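PDB 5AOQ: tyrosine-protein kinase receptor torso from Bombyx mori, which acts as a cell-surface receptor tyrosine kinase that binds prothoracicotropic hormone and signals through the MAPK pathway to help initiate metamorphosis. Local coordinates for residues 51-56 and 131-136. Residues are numbered along the deposited sequence; the frame is centred on the assembly and turned at random.
Sequences EETGIS and LQDWME
Residues 53-56 run roughly parallel to residues 131-135, their end-to-end directions 27° apart, and form a single parallel bridge between Ile55 and Trp134. Two main-chain bonds make it: Trp134 N donates to Gly54 O at 2.8 Å, from above the carbonyl plane, and Ser56 N reaches Trp134 O at 3.1 Å, nearly along the C=O axis. The hydroxyl OG of Ser56, set between its own N and carbonyl carbon (chi1 66°), adds a weak bond to Trp134 O. Gly54 O also meets the CA of Asp133 in a CA-H...O contact and lies at the edge of the Trp134 indole, 3.5 Å from CD1. The Asp133 carboxylate lies alongside the Gly54 backbone, OD1 accepting a weak bond from Gly54 N at 3.5 Å, while OD2 lies 3.5 Å from Ile55 N. An alanine in place of Asp133 would probably leave the main-chain bridge but lose the weak bond to Gly54 N and the carboxylate packed along the Gly54 backbone. Thr53 crosses Leu131 at about a right angle. Its methyl CG2, anti to the backbone N, sits 3.3 Å from Gln132 O and obliquely to the indole, whereas OG1 rests 3.3 Å from Leu131 CB and bonds to Asn49 O. Ile55 and Trp134 project to the same face of the bridge, with Ile55 CG1 near Trp134 CB. The indole itself packs against Phe50, Leu84, Ile86 and Leu23. Met135 pairs by backbone with Ser122 in strand 118-124; residues 55-56, weakly bonded, lie parallel beside strand 134-140, the outermost strand of an antiparallel sheet in this chain, within the first of Torso's unusual fibronectin type III domains.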
loop_
_atom_site.group_PDB
_atom_site.type_symbol
_atom_site.label_atom_id
_atom_site.label_comp_id
_atom_site.label_asym_id
_atom_site.label_seq_id
_atom_site.Cartn_x
_atom_site.Cartn_y
_atom_site.Cartn_z
ATOM N N GLU A 51 -25.914 -7.660 16.499
ATOM C CA GLU A 51 -26.505 -8.779 17.222
ATOM C C GLU A 51 -27.894 -8.430 17.754
ATOM O O GLU A 51 -28.647 -9.315 18.159
ATOM C CB GLU A 51 -25.575 -9.211 18.358
ATOM C CG GLU A 51 -24.323 -9.925 17.857
ATOM C CD GLU A 51 -23.356 -10.287 18.968
ATOM O OE1 GLU A 51 -23.003 -9.393 19.764
ATOM O OE2 GLU A 51 -22.943 -11.464 19.035
ATOM N N GLU A 52 -28.228 -7.141 17.741
ATOM C CA GLU A 52 -29.540 -6.673 18.179
ATOM C C GLU A 52 -30.460 -6.379 16.997
ATOM O O GLU A 52 -31.602 -5.957 17.183
ATOM C CB GLU A 52 -29.406 -5.417 19.044
ATOM C CG GLU A 52 -28.779 -5.659 20.405
ATOM C CD GLU A 52 -28.774 -4.412 21.270
ATOM O OE1 GLU A 52 -28.890 -3.300 20.711
ATOM O OE2 GLU A 52 -28.653 -4.543 22.506
ATOM N N THR A 53 -29.965 -6.606 15.785
ATOM C CA THR A 53 -30.732 -6.322 14.576
ATOM C C THR A 53 -31.513 -7.550 14.123
ATOM O O THR A 53 -31.041 -8.679 14.258
ATOM C CB THR A 53 -29.812 -5.857 13.432
ATOM O OG1 THR A 53 -28.912 -4.851 13.915
ATOM C CG2 THR A 53 -30.627 -5.294 12.276
ATOM N N GLY A 54 -32.709 -7.319 13.584
ATOM C CA GLY A 54 -33.595 -8.395 13.178
ATOM C C GLY A 54 -33.701 -8.531 11.670
ATOM O O GLY A 54 -32.840 -8.052 10.935
ATOM N N ILE A 55 -34.763 -9.193 11.216
ATOM C CA ILE A 55 -34.990 -9.429 9.790
ATOM C C ILE A 55 -36.467 -9.237 9.450
ATOM O O ILE A 55 -37.333 -9.854 10.068
ATOM C CB ILE A 55 -34.553 -10.847 9.372
ATOM C CG1 ILE A 55 -33.068 -11.059 9.681
ATOM C CG2 ILE A 55 -34.824 -11.075 7.885
ATOM C CD1 ILE A 55 -32.602 -12.484 9.508
ATOM N N SER A 56 -36.744 -8.389 8.463
ATOM C CA SER A 56 -38.120 -8.054 8.103
ATOM C C SER A 56 -38.635 -8.880 6.928
ATOM O O SER A 56 -37.858 -9.508 6.206
ATOM C CB SER A 56 -38.226 -6.567 7.762
ATOM O OG SER A 56 -37.500 -6.260 6.587
ATOM N N LEU A 131 -28.719 -0.115 13.259
ATOM C CA LEU A 131 -29.125 -0.953 12.140
ATOM C C LEU A 131 -30.570 -1.397 12.284
ATOM O O LEU A 131 -30.918 -2.070 13.254
ATOM C CB LEU A 131 -28.222 -2.181 12.045
ATOM C CG LEU A 131 -26.750 -1.922 11.740
ATOM C CD1 LEU A 131 -25.920 -3.117 12.169
ATOM C CD2 LEU A 131 -26.562 -1.645 10.257
ATOM N N GLN A 132 -31.414 -1.019 11.330
ATOM C CA GLN A 132 -32.770 -1.549 11.292
ATOM C C GLN A 132 -32.727 -2.909 10.608
ATOM O O GLN A 132 -31.741 -3.251 9.957
ATOM C CB GLN A 132 -33.727 -0.593 10.576
ATOM C CG GLN A 132 -33.456 -0.387 9.096
ATOM C CD GLN A 132 -34.387 0.643 8.480
ATOM O OE1 GLN A 132 -35.013 0.395 7.449
ATOM N NE2 GLN A 132 -34.480 1.811 9.109
ATOM N N ASP A 133 -33.793 -3.684 10.776
ATOM C CA ASP A 133 -33.812 -5.087 10.368
ATOM C C ASP A 133 -33.414 -5.306 8.906
ATOM O O ASP A 133 -33.769 -4.522 8.027
ATOM C CB ASP A 133 -35.199 -5.675 10.625
ATOM C CG ASP A 133 -35.587 -5.627 12.091
ATOM O OD1 ASP A 133 -34.986 -4.826 12.839
ATOM O OD2 ASP A 133 -36.490 -6.388 12.496
ATOM N N TRP A 134 -32.669 -6.382 8.668
ATOM C CA TRP A 134 -32.159 -6.710 7.341
ATOM C C TRP A 134 -33.280 -6.985 6.345
ATOM O O TRP A 134 -34.326 -7.523 6.705
ATOM C CB TRP A 134 -31.230 -7.926 7.420
ATOM C CG TRP A 134 -29.952 -7.649 8.148
ATOM C CD1 TRP A 134 -29.673 -7.923 9.455
ATOM C CD2 TRP A 134 -28.774 -7.041 7.607
ATOM N NE1 TRP A 134 -28.396 -7.522 9.762
ATOM C CE2 TRP A 134 -27.822 -6.976 8.644
ATOM C CE3 TRP A 134 -28.432 -6.547 6.345
ATOM C CZ2 TRP A 134 -26.553 -6.434 8.458
ATOM C CZ3 TRP A 134 -27.174 -6.004 6.165
ATOM C CH2 TRP A 134 -26.248 -5.955 7.213
ATOM N N MET A 135 -33.045 -6.609 5.089
ATOM C CA MET A 135 -33.995 -6.855 4.008
ATOM C C MET A 135 -33.390 -7.814 2.991
ATOM O O MET A 135 -32.271 -7.618 2.521
ATOM C CB MET A 135 -34.397 -5.544 3.333
ATOM C CG MET A 135 -35.047 -4.551 4.282
ATOM S SD MET A 135 -35.736 -3.113 3.441
ATOM C CE MET A 135 -36.339 -2.173 4.841
ATOM N N GLU A 136 -34.147 -8.854 2.659
ATOM C CA GLU A 136 -33.672 -9.913 1.782
ATOM C C GLU A 136 -33.512 -9.417 0.350
ATOM O O GLU A 136 -34.438 -8.847 -0.227
ATOM C CB GLU A 136 -34.637 -11.098 1.835
ATOM C CG GLU A 136 -34.093 -12.388 1.248
ATOM C CD GLU A 136 -34.989 -13.579 1.538
ATOM O OE1 GLU A 136 -36.137 -13.365 1.983
ATOM O OE2 GLU A 136 -34.544 -14.726 1.324
#